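Local coordinates for protein similar to hydroxylamine oxidoreductase (Kuenenia stuttgartiensis, PDB 6H5L) that probably acts as an oxidoreductase, a multi-haem cytochrome c that carries electrons through its haems as part of a large reductase complex, at residues S38-K43 / N178-W183; K43-Q48 / G191-Q196; W183-A188 / Y403-G408. All blocks are in the same frame, centred on the assembly; numbering follows the deposited sequence.

Contact 1 of 3, residues S38-K43 / N178-W183; sequences SGPFTK and NTIVPW. With HEC (heme c), chain F.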
loop_
_atom_site.group_PDB
_atom_site.type_symbol
_atom_site.label_atom_id
_atom_site.label_comp_id
_atom_site.label_asym_id
_atom_site.label_seq_id
_atom_site.Cartn_x
_atom_site.Cartn_y
_atom_site.Cartn_z
ATOM N N SER A 38 41.820 28.134 35.675
ATOM C CA SER A 38 41.803 28.838 34.400
ATOM C C SER A 38 41.450 30.295 34.655
ATOM O O SER A 38 40.841 30.638 35.672
ATOM C CB SER A 38 40.810 28.211 33.415
ATOM O OG SER A 38 39.482 28.318 33.895
ATOM N N GLY A 39 41.838 31.147 33.711
ATOM C CA GLY A 39 41.586 32.562 33.818
ATOM C C GLY A 39 42.632 33.273 34.650
ATOM O O GLY A 39 43.632 32.683 35.069
ATOM N N PRO A 40 42.419 34.565 34.907
ATOM C CA PRO A 40 43.394 35.327 35.706
ATOM C C PRO A 40 43.631 34.762 37.098
ATOM O O PRO A 40 44.701 35.001 37.675
ATOM C CB PRO A 40 42.774 36.731 35.763
ATOM C CG PRO A 40 41.318 36.522 35.485
ATOM C CD PRO A 40 41.262 35.386 34.512
ATOM N N PHE A 41 42.675 34.019 37.654
ATOM C CA PHE A 41 42.818 33.406 38.968
ATOM C C PHE A 41 43.081 31.909 38.872
ATOM O O PHE A 41 42.627 31.143 39.728
ATOM C CB PHE A 41 41.576 33.680 39.815
ATOM C CG PHE A 41 41.140 35.119 39.797
ATOM C CD1 PHE A 41 41.969 36.112 40.296
ATOM C CD2 PHE A 41 39.910 35.478 39.277
ATOM C CE1 PHE A 41 41.574 37.435 40.277
ATOM C CE2 PHE A 41 39.511 36.799 39.254
ATOM C CZ PHE A 41 40.344 37.779 39.754
ATOM N N THR A 42 43.807 31.478 37.834
ATOM C CA THR A 42 44.065 30.054 37.635
ATOM C C THR A 42 44.878 29.454 38.776
ATOM O O THR A 42 44.755 28.258 39.064
ATOM C CB THR A 42 44.780 29.834 36.301
ATOM O OG1 THR A 42 45.163 28.459 36.179
ATOM C CG2 THR A 42 46.021 30.716 36.203
ATOM N N LYS A 43 45.701 30.261 39.437
ATOM C CA LYS A 43 46.546 29.789 40.527
ATOM C C LYS A 43 45.829 29.749 41.871
ATOM O O LYS A 43 46.433 29.330 42.866
ATOM C CB LYS A 43 47.784 30.680 40.634
ATOM C CG LYS A 43 48.662 30.693 39.389
ATOM C CD LYS A 43 49.291 29.329 39.141
ATOM C CE LYS A 43 50.279 29.374 37.986
ATOM N NZ LYS A 43 50.985 28.077 37.800
ATOM N N ASN A 178 32.717 31.941 33.061
ATOM C CA ASN A 178 32.570 31.024 34.185
ATOM C C ASN A 178 33.639 31.273 35.246
ATOM O O ASN A 178 33.326 31.489 36.423
ATOM C CB ASN A 178 32.623 29.579 33.687
ATOM C CG ASN A 178 32.270 28.575 34.772
ATOM O OD1 ASN A 178 31.589 28.905 35.744
ATOM N ND2 ASN A 178 32.731 27.340 34.608
ATOM N N THR A 179 34.909 31.249 34.847
ATOM C CA THR A 179 36.019 31.274 35.789
ATOM C C THR A 179 36.672 32.645 35.934
ATOM O O THR A 179 37.583 32.793 36.755
ATOM C CB THR A 179 37.082 30.247 35.380
ATOM O OG1 THR A 179 37.690 30.649 34.146
ATOM C CG2 THR A 179 36.450 28.873 35.202
ATOM N N ILE A 180 36.239 33.651 35.171
ATOM C CA ILE A 180 36.878 34.958 35.291
ATOM C C ILE A 180 36.347 35.719 36.501
ATOM O O ILE A 180 37.052 36.567 37.062
ATOM C CB ILE A 180 36.708 35.778 33.999
ATOM C CG1 ILE A 180 37.721 36.926 33.958
ATOM C CG2 ILE A 180 35.287 36.320 33.879
ATOM C CD1 ILE A 180 37.650 37.760 32.700
ATOM N N VAL A 181 35.123 35.436 36.927
ATOM C CA VAL A 181 34.549 36.159 38.067
ATOM C C VAL A 181 35.251 35.716 39.345
ATOM O O VAL A 181 35.595 34.526 39.479
ATOM C CB VAL A 181 33.039 35.925 38.146
ATOM C CG1 VAL A 181 32.344 36.592 36.965
ATOM C CG2 VAL A 181 32.723 34.436 38.178
ATOM N N PRO A 182 35.499 36.620 40.296
ATOM C CA PRO A 182 36.332 36.257 41.452
ATOM C C PRO A 182 35.658 35.313 42.431
ATOM O O PRO A 182 36.364 34.630 43.182
ATOM C CB PRO A 182 36.635 37.612 42.103
ATOM C CG PRO A 182 35.474 38.469 41.719
ATOM C CD PRO A 182 35.076 38.030 40.337
ATOM N N TRP A 183 34.327 35.244 42.453
ATOM C CA TRP A 183 33.652 34.391 43.422
ATOM C C TRP A 183 33.663 32.918 43.032
ATOM O O TRP A 183 33.211 32.084 43.824
ATOM C CB TRP A 183 32.211 34.862 43.641
ATOM C CG TRP A 183 31.394 35.000 42.392
ATOM C CD1 TRP A 183 30.666 34.024 41.774
ATOM C CD2 TRP A 183 31.198 36.192 41.622
ATOM N NE1 TRP A 183 30.038 34.533 40.662
ATOM C CE2 TRP A 183 30.350 35.862 40.546
ATOM C CE3 TRP A 183 31.666 37.506 41.734
ATOM C CZ2 TRP A 183 29.956 36.798 39.592
ATOM C CZ3 TRP A 183 31.274 38.433 40.785
ATOM C CH2 TRP A 183 30.430 38.073 39.726
HETATM FE FE HEC F . 26.281 31.540 33.755
HETATM C CHA HEC F . 25.375 34.426 32.226
HETATM C CHB HEC F . 28.832 32.991 35.321
HETATM C CHC HEC F . 26.343 28.925 36.098
HETATM C CHD HEC F . 24.179 29.699 31.843
HETATM N NA HEC F . 26.985 33.378 33.752
HETATM C C1A HEC F . 26.462 34.465 33.079
HETATM C C2A HEC F . 27.262 35.624 33.447
HETATM C C3A HEC F . 28.212 35.220 34.297
HETATM C C4A HEC F . 28.061 33.796 34.509
HETATM C CMA HEC F . 29.290 36.118 34.942
HETATM C CAA HEC F . 27.076 37.077 32.955
HETATM C CBA HEC F . 27.220 37.147 31.440
HETATM C CGA HEC F . 28.661 37.393 31.086
HETATM O O1A HEC F . 29.200 36.610 30.266
HETATM O O2A HEC F . 29.272 38.353 31.625
HETATM N NB HEC F . 27.437 30.995 35.390
HETATM C C1B HEC F . 28.362 31.852 35.938
HETATM C C2B HEC F . 28.727 31.360 37.251
HETATM C C3B HEC F . 28.030 30.217 37.473
HETATM C C4B HEC F . 27.210 29.982 36.296
HETATM C CMB HEC F . 29.756 32.114 38.127
HETATM C CAB HEC F . 27.988 29.232 38.678
HETATM C CBB HEC F . 29.191 29.253 39.650
HETATM N NC HEC F . 25.452 29.628 33.929
HETATM C C1C HEC F . 25.533 28.753 34.996
HETATM C C2C HEC F . 24.547 27.703 34.801
HETATM C C3C HEC F . 24.027 27.859 33.571
HETATM C C4C HEC F . 24.537 29.108 33.034
HETATM C CMC HEC F . 24.421 26.451 35.702
HETATM C CAC HEC F . 22.988 26.955 32.860
HETATM C CBC HEC F . 21.661 26.897 33.645
HETATM N ND HEC F . 24.960 32.002 32.260
HETATM C C1D HEC F . 24.202 31.054 31.582
HETATM C C2D HEC F . 23.436 31.723 30.555
HETATM C C3D HEC F . 23.811 33.212 30.670
HETATM C C4D HEC F . 24.760 33.283 31.758
HETATM C CMD HEC F . 22.461 31.052 29.562
HETATM C CAD HEC F . 23.299 34.404 29.828
HETATM C CBD HEC F . 21.773 34.435 29.795
HETATM C CGD HEC F . 21.329 35.603 28.959
HETATM O O1D HEC F . 22.195 36.450 28.627
HETATM O O2D HEC F . 20.117 35.691 28.632
HETATM O O HOH W 1 39.985 32.762 36.890
HETATM O O HOH W 2 24.617 32.091 34.929
#
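S38 and T179 meet hydroxyl to hydroxyl, their OG and OG1 atoms joined by a 3.0 Å hydrogen bond. In both residues the oxygen sits between the backbone N and the carbonyl carbon (chi1 64° and 67°), which turns the two hydroxyls to each other, and T179 CG2 packs beside S38 OG. Further along, the P40 ring and the I180 side chain cross obliquely, P40 CD lying 3.9 Å from I180 CG1. F41 comes in edge first: its CE2 reaches I180 O at 3.3 Å, with both I180 O and T179 O near the plane of the ring, while P40 CG lies over one face, toward the rim, and P182 CB lies 4.1 Å from CE2. The type I turn from G39 to T42 brings P40 and F41 to the end of helix 174-180, where a bound water takes the N-H of F41 and donates to S38 O. On the far side, V181 CG1 touches HEC CMA at 3.7 Å and W183 NE1 approaches HEC CMB at 3.5 Å; the iron of this haem holds a water. Weak bonds tie S38 OG to W175 NE1 and T179 OG1 to Y28 OH. The chemistry is mixed: the paired hydroxyls satisfy each other and a water bridges S38 O and F41 N, while the apolar contacts of P40 and F41 lie against the I180-P182 link between helices 174-180 and 182-189, the second of which starts at the haem pocket.

Contact 2 of 3, residues K43-Q48 / G191-Q196; sequences KYFKAQ and GYLYGQ. With HEC (heme c), chain F.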
loop_
_atom_site.group_PDB
_atom_site.type_symbol
_atom_site.label_atom_id
_atom_site.label_comp_id
_atom_site.label_asym_id
_atom_site.label_seq_id
_atom_site.Cartn_x
_atom_site.Cartn_y
_atom_site.Cartn_z
ATOM N N LYS A 43 45.701 30.261 39.437
ATOM C CA LYS A 43 46.546 29.789 40.527
ATOM C C LYS A 43 45.829 29.749 41.871
ATOM O O LYS A 43 46.433 29.330 42.866
ATOM C CB LYS A 43 47.784 30.680 40.634
ATOM C CG LYS A 43 48.662 30.693 39.389
ATOM C CD LYS A 43 49.291 29.329 39.141
ATOM C CE LYS A 43 50.279 29.374 37.986
ATOM N NZ LYS A 43 50.985 28.077 37.800
ATOM N N TYR A 44 44.574 30.183 41.933
ATOM C CA TYR A 44 43.842 30.250 43.189
ATOM C C TYR A 44 42.898 29.074 43.400
ATOM O O TYR A 44 42.345 28.937 44.496
ATOM C CB TYR A 44 43.052 31.563 43.269
ATOM C CG TYR A 44 43.928 32.790 43.389
ATOM C CD1 TYR A 44 44.576 33.315 42.279
ATOM C CD2 TYR A 44 44.106 33.422 44.614
ATOM C CE1 TYR A 44 45.378 34.434 42.385
ATOM C CE2 TYR A 44 44.904 34.545 44.729
ATOM C CZ TYR A 44 45.538 35.046 43.612
ATOM O OH TYR A 44 46.336 36.163 43.715
ATOM N N PHE A 45 42.698 28.231 42.390
ATOM C CA PHE A 45 41.837 27.066 42.523
ATOM C C PHE A 45 42.318 25.990 41.560
ATOM O O PHE A 45 43.236 26.205 40.763
ATOM C CB PHE A 45 40.368 27.425 42.268
ATOM C CG PHE A 45 40.064 27.780 40.837
ATOM C CD1 PHE A 45 40.287 29.062 40.363
ATOM C CD2 PHE A 45 39.542 26.831 39.971
ATOM C CE1 PHE A 45 40.002 29.389 39.049
ATOM C CE2 PHE A 45 39.257 27.152 38.659
ATOM C CZ PHE A 45 39.487 28.432 38.195
ATOM N N LYS A 46 41.689 24.821 41.644
ATOM C CA LYS A 46 41.938 23.718 40.729
ATOM C C LYS A 46 40.645 23.364 40.011
ATOM O O LYS A 46 39.548 23.559 40.540
ATOM C CB LYS A 46 42.489 22.487 41.461
ATOM C CG LYS A 46 43.851 22.709 42.096
ATOM C CD LYS A 46 44.489 21.398 42.517
ATOM C CE LYS A 46 45.886 21.624 43.073
ATOM N NZ LYS A 46 46.616 20.341 43.276
ATOM N N ALA A 47 40.784 22.849 38.794
ATOM C CA ALA A 47 39.622 22.542 37.977
ATOM C C ALA A 47 38.877 21.328 38.518
ATOM O O ALA A 47 39.466 20.422 39.113
ATOM C CB ALA A 47 40.041 22.289 36.531
ATOM N N GLN A 48 37.563 21.320 38.308
ATOM C CA GLN A 48 36.772 20.140 38.618
ATOM C C GLN A 48 37.117 19.018 37.642
ATOM O O GLN A 48 37.621 19.255 36.540
ATOM C CB GLN A 48 35.277 20.465 38.564
ATOM C CG GLN A 48 34.844 21.520 39.569
ATOM C CD GLN A 48 33.378 21.889 39.442
ATOM O OE1 GLN A 48 32.495 21.045 39.596
ATOM N NE2 GLN A 48 33.110 23.160 39.160
ATOM N N GLY A 191 36.065 25.423 49.972
ATOM C CA GLY A 191 35.634 24.044 49.904
ATOM C C GLY A 191 34.347 23.793 49.152
ATOM O O GLY A 191 33.782 22.701 49.280
ATOM N N TYR A 192 33.865 24.760 48.370
ATOM C CA TYR A 192 32.638 24.609 47.597
ATOM C C TYR A 192 32.910 24.618 46.097
ATOM O O TYR A 192 32.091 25.107 45.316
ATOM C CB TYR A 192 31.632 25.704 47.953
ATOM C CG TYR A 192 31.485 25.960 49.435
ATOM C CD1 TYR A 192 30.950 24.995 50.278
ATOM C CD2 TYR A 192 31.869 27.174 49.987
ATOM C CE1 TYR A 192 30.813 25.229 51.634
ATOM C CE2 TYR A 192 31.735 27.418 51.339
ATOM C CZ TYR A 192 31.206 26.442 52.158
ATOM O OH TYR A 192 31.070 26.682 53.506
ATOM N N LEU A 193 34.062 24.088 45.681
ATOM C CA LEU A 193 34.390 24.045 44.259
ATOM C C LEU A 193 33.363 23.233 43.481
ATOM O O LEU A 193 32.877 23.666 42.431
ATOM C CB LEU A 193 35.790 23.465 44.059
ATOM C CG LEU A 193 36.159 23.130 42.611
ATOM C CD1 LEU A 193 36.345 24.394 41.782
ATOM C CD2 LEU A 193 37.398 22.247 42.551
ATOM N N TYR A 194 33.022 22.047 43.984
ATOM C CA TYR A 194 32.087 21.174 43.286
ATOM C C TYR A 194 30.632 21.557 43.505
ATOM O O TYR A 194 29.751 20.948 42.889
ATOM C CB TYR A 194 32.323 19.722 43.699
ATOM C CG TYR A 194 33.548 19.130 43.044
ATOM C CD1 TYR A 194 33.463 18.521 41.799
ATOM C CD2 TYR A 194 34.791 19.199 43.659
ATOM C CE1 TYR A 194 34.581 17.986 41.188
ATOM C CE2 TYR A 194 35.913 18.666 43.057
ATOM C CZ TYR A 194 35.803 18.062 41.823
ATOM O OH TYR A 194 36.922 17.532 41.225
ATOM N N GLY A 195 30.353 22.541 44.363
ATOM C CA GLY A 195 29.030 23.134 44.379
ATOM C C GLY A 195 28.703 23.873 43.099
ATOM O O GLY A 195 27.525 24.101 42.802
ATOM N N GLN A 196 29.727 24.239 42.326
ATOM C CA GLN A 196 29.569 24.853 41.015
ATOM C C GLN A 196 29.567 23.819 39.894
ATOM O O GLN A 196 30.000 24.119 38.773
ATOM C CB GLN A 196 30.670 25.892 40.805
ATOM C CG GLN A 196 30.757 26.896 41.949
ATOM C CD GLN A 196 31.954 27.814 41.843
ATOM O OE1 GLN A 196 31.826 29.032 41.972
ATOM N NE2 GLN A 196 33.128 27.237 41.618
HETATM FE FE HEC F . 26.281 31.540 33.755
HETATM C CHA HEC F . 25.375 34.426 32.226
HETATM C CHB HEC F . 28.832 32.991 35.321
HETATM C CHC HEC F . 26.343 28.925 36.098
HETATM C CHD HEC F . 24.179 29.699 31.843
HETATM N NA HEC F . 26.985 33.378 33.752
HETATM C C1A HEC F . 26.462 34.465 33.079
HETATM C C2A HEC F . 27.262 35.624 33.447
HETATM C C3A HEC F . 28.212 35.220 34.297
HETATM C C4A HEC F . 28.061 33.796 34.509
HETATM C CMA HEC F . 29.290 36.118 34.942
HETATM C CAA HEC F . 27.076 37.077 32.955
HETATM C CBA HEC F . 27.220 37.147 31.440
HETATM C CGA HEC F . 28.661 37.393 31.086
HETATM O O1A HEC F . 29.200 36.610 30.266
HETATM O O2A HEC F . 29.272 38.353 31.625
HETATM N NB HEC F . 27.437 30.995 35.390
HETATM C C1B HEC F . 28.362 31.852 35.938
HETATM C C2B HEC F . 28.727 31.360 37.251
HETATM C C3B HEC F . 28.030 30.217 37.473
HETATM C C4B HEC F . 27.210 29.982 36.296
HETATM C CMB HEC F . 29.756 32.114 38.127
HETATM C CAB HEC F . 27.988 29.232 38.678
HETATM C CBB HEC F . 29.191 29.253 39.650
HETATM N NC HEC F . 25.452 29.628 33.929
HETATM C C1C HEC F . 25.533 28.753 34.996
HETATM C C2C HEC F . 24.547 27.703 34.801
HETATM C C3C HEC F . 24.027 27.859 33.571
HETATM C C4C HEC F . 24.537 29.108 33.034
HETATM C CMC HEC F . 24.421 26.451 35.702
HETATM C CAC HEC F . 22.988 26.955 32.860
HETATM C CBC HEC F . 21.661 26.897 33.645
HETATM N ND HEC F . 24.960 32.002 32.260
HETATM C C1D HEC F . 24.202 31.054 31.582
HETATM C C2D HEC F . 23.436 31.723 30.555
HETATM C C3D HEC F . 23.811 33.212 30.670
HETATM C C4D HEC F . 24.760 33.283 31.758
HETATM C CMD HEC F . 22.461 31.052 29.562
HETATM C CAD HEC F . 23.299 34.404 29.828
HETATM C CBD HEC F . 21.773 34.435 29.795
HETATM C CGD HEC F . 21.329 35.603 28.959
HETATM O O1D HEC F . 22.195 36.450 28.627
HETATM O O2D HEC F . 20.117 35.691 28.632
HETATM O O HOH W 2 24.617 32.091 34.929
#
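Q48, L193, Y194 and Q196 meet where the extended run leading to helix 51-54 crosses the short link between helices 182-189 and 197-202, a link that begins with a Schellman motif at G191 and ends at the N-cap residue Q196. The Q48 side chain, extended beyond CG (chi2 176°), slides past L193 and Y194 in the opposite direction to each. Its CG rests over one face of the Y194 ring in a CH-pi contact, 4.1 Å from the centroid and 19° off the normal, and touches L193 CG at 3.7 Å. The amide is turned 75° to the ring plane. Q48 NE2 makes a straight but weak bond of 3.3 Å to Q196 O and has a stronger partner in Y184 OH. L193 spreads its methyls against K46 O, with CD1 also 4.4 Å from F45 CD2. Q196 in turn lays CG against the haem, 3.6 Å from HEC CBB, so Q48 bonds to the backbone of a residue in the pocket wall. Helix 182-189 backs the contact, its Y184 meeting F45 edge-to-face and A188 touching L193. Beyond Y194 and Q196 lies a second copy of the protein, which packs its Q368 and W484 against them.

Contact 3 of 3, residues W183-A188 / Y403-G408; sequences WYAEAA and YPLSDG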
loop_
_atom_site.group_PDB
_atom_site.type_symbol
_atom_site.label_atom_id
_atom_site.label_comp_id
_atom_site.label_asym_id
_atom_site.label_seq_id
_atom_site.Cartn_x
_atom_site.Cartn_y
_atom_site.Cartn_z
ATOM N N TRP A 183 34.327 35.244 42.453
ATOM C CA TRP A 183 33.652 34.391 43.422
ATOM C C TRP A 183 33.663 32.918 43.032
ATOM O O TRP A 183 33.211 32.084 43.824
ATOM C CB TRP A 183 32.211 34.862 43.641
ATOM C CG TRP A 183 31.394 35.000 42.392
ATOM C CD1 TRP A 183 30.666 34.024 41.774
ATOM C CD2 TRP A 183 31.198 36.192 41.622
ATOM N NE1 TRP A 183 30.038 34.533 40.662
ATOM C CE2 TRP A 183 30.350 35.862 40.546
ATOM C CE3 TRP A 183 31.666 37.506 41.734
ATOM C CZ2 TRP A 183 29.956 36.798 39.592
ATOM C CZ3 TRP A 183 31.274 38.433 40.785
ATOM C CH2 TRP A 183 30.430 38.073 39.726
ATOM N N TYR A 184 34.168 32.575 41.846
ATOM C CA TYR A 184 34.363 31.169 41.511
ATOM C C TYR A 184 35.535 30.589 42.295
ATOM O O TYR A 184 35.398 29.560 42.967
ATOM C CB TYR A 184 34.585 31.012 40.003
ATOM C CG TYR A 184 34.586 29.577 39.504
ATOM C CD1 TYR A 184 35.702 28.761 39.665
ATOM C CD2 TYR A 184 33.479 29.044 38.853
ATOM C CE1 TYR A 184 35.708 27.456 39.211
ATOM C CE2 TYR A 184 33.478 27.738 38.391
ATOM C CZ TYR A 184 34.597 26.950 38.574
ATOM O OH TYR A 184 34.611 25.651 38.122
ATOM N N ALA A 185 36.698 31.242 42.216
ATOM C CA ALA A 185 37.871 30.766 42.942
ATOM C C ALA A 185 37.672 30.865 44.449
ATOM O O ALA A 185 38.157 30.014 45.203
ATOM C CB ALA A 185 39.106 31.556 42.516
ATOM N N GLU A 186 36.965 31.900 44.907
ATOM C CA GLU A 186 36.722 32.052 46.337
ATOM C C GLU A 186 35.889 30.897 46.876
ATOM O O GLU A 186 36.177 30.364 47.953
ATOM C CB GLU A 186 36.032 33.388 46.610
ATOM C CG GLU A 186 35.834 33.707 48.085
ATOM C CD GLU A 186 37.142 33.902 48.828
ATOM O OE1 GLU A 186 37.436 33.105 49.744
ATOM O OE2 GLU A 186 37.880 34.852 48.496
ATOM N N ALA A 187 34.849 30.494 46.140
ATOM C CA ALA A 187 34.060 29.338 46.555
ATOM C C ALA A 187 34.918 28.080 46.626
ATOM O O ALA A 187 34.742 27.249 47.526
ATOM C CB ALA A 187 32.879 29.138 45.605
ATOM N N ALA A 188 35.857 27.923 45.687
ATOM C CA ALA A 188 36.770 26.786 45.730
ATOM C C ALA A 188 37.745 26.888 46.896
ATOM O O ALA A 188 38.125 25.863 47.473
ATOM C CB ALA A 188 37.531 26.685 44.412
ATOM N N TYR A 403 35.167 41.717 49.845
ATOM C CA TYR A 403 34.682 41.252 48.555
ATOM C C TYR A 403 35.391 39.949 48.186
ATOM O O TYR A 403 36.573 39.777 48.509
ATOM C CB TYR A 403 34.924 42.323 47.488
ATOM C CG TYR A 403 34.297 42.043 46.140
ATOM C CD1 TYR A 403 32.970 42.368 45.886
ATOM C CD2 TYR A 403 35.035 41.461 45.119
ATOM C CE1 TYR A 403 32.396 42.116 44.652
ATOM C CE2 TYR A 403 34.470 41.204 43.883
ATOM C CZ TYR A 403 33.149 41.535 43.654
ATOM O OH TYR A 403 32.582 41.282 42.426
ATOM N N PRO A 404 34.704 39.009 47.536
ATOM C CA PRO A 404 35.310 37.696 47.277
ATOM C C PRO A 404 36.619 37.805 46.505
ATOM O O PRO A 404 36.695 38.450 45.457
ATOM C CB PRO A 404 34.233 36.960 46.468
ATOM C CG PRO A 404 33.296 38.028 45.987
ATOM C CD PRO A 404 33.316 39.070 47.054
ATOM N N LEU A 405 37.661 37.176 47.058
ATOM C CA LEU A 405 38.984 37.105 46.432
ATOM C C LEU A 405 39.592 38.495 46.247
ATOM O O LEU A 405 40.155 38.812 45.198
ATOM C CB LEU A 405 38.922 36.356 45.100
ATOM C CG LEU A 405 40.191 35.622 44.665
ATOM C CD1 LEU A 405 40.326 34.305 45.405
ATOM C CD2 LEU A 405 40.189 35.398 43.168
ATOM N N SER A 406 39.491 39.331 47.284
ATOM C CA SER A 406 40.043 40.678 47.198
ATOM C C SER A 406 41.564 40.663 47.110
ATOM O O SER A 406 42.153 41.544 46.471
ATOM C CB SER A 406 39.590 41.513 48.396
ATOM O OG SER A 406 38.184 41.684 48.399
ATOM N N ASP A 407 42.217 39.683 47.740
ATOM C CA ASP A 407 43.671 39.588 47.651
ATOM C C ASP A 407 44.112 39.208 46.243
ATOM O O ASP A 407 45.123 39.718 45.744
ATOM C CB ASP A 407 44.197 38.577 48.670
ATOM C CG ASP A 407 43.534 37.219 48.541
ATOM O OD1 ASP A 407 42.538 37.109 47.796
ATOM O OD2 ASP A 407 44.012 36.260 49.183
ATOM N N GLY A 408 43.369 38.313 45.589
ATOM C CA GLY A 408 43.705 37.939 44.227
ATOM C C GLY A 408 43.397 39.025 43.218
ATOM O O GLY A 408 44.085 39.143 42.201
#
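W183, A185 and E186, on the opening turns of helix 182-189, pack against the turn Y403-S406 that leads into helix 406-412. The close part is centred on P404, whose CB lies 4.1 Å from W183 CB and 4.0 Å from E186 CG, the E186 side chain crossing the proline at about a right angle. Beside it A185 CB meets L405 CD2 at 4.0 Å. The indole makes a slighter contact, presenting CZ3 to Y403 OH, which lies in its plane at the edge, 3.5 Å away; that hydroxyl is held by L440 O. L405, in the type II turn, is the N-cap residue of helix 406-412.

E186 adds the polar link to this tight part. Its CG is anti to the backbone N (chi1 -175°), and a bend at chi2 (65°) turns CD back; E186 OE2 accepts a weak bond of 2.7 Å from L405 N. R189 pairs with OE2 and R190 with OE1. The looser side belongs to D407 alone: exposed, it makes no contact across the interface, its OD1 standing 5.2 Å from E186 OE2, and R189 bridges the two like charges by pairing with D407 OD2 as well. An alanine at E186 would probably leave R190 without this carboxylate, R189 with D407 as its remaining mate in the pair described, L405 N without its acceptor, and a gap where CG had lain against P404 CB. The two arginines are likely to keep E186 ionised. The buried contact thus combines apolar packing on P404 and L405 with a carboxylate whose arginine network reaches out to exposed D407.

Overall arrangement
Following the chain from the N terminus, the irregular run 38-48 supplies the first halves of contacts 1 and 2, which share K43. Contact 1 closes a loop of 134 residues and contact 2 one of 142; their segments alternate, so the two cross. On the returning chain, 178-183 and 191-196 follow the order of their partners 38-43 and 43-48. Contact 3 opens from W183, where contact 1 ends, and spans 214 residues to helix 406-412; it follows contact 1 in series but crosses contact 2. With centres 9 to 11 Å apart, the three lie close together beside helix 182-189, on one side of the chain's centre, tying the N-terminal loop and helix 406-412 to the wall of one haem pocket.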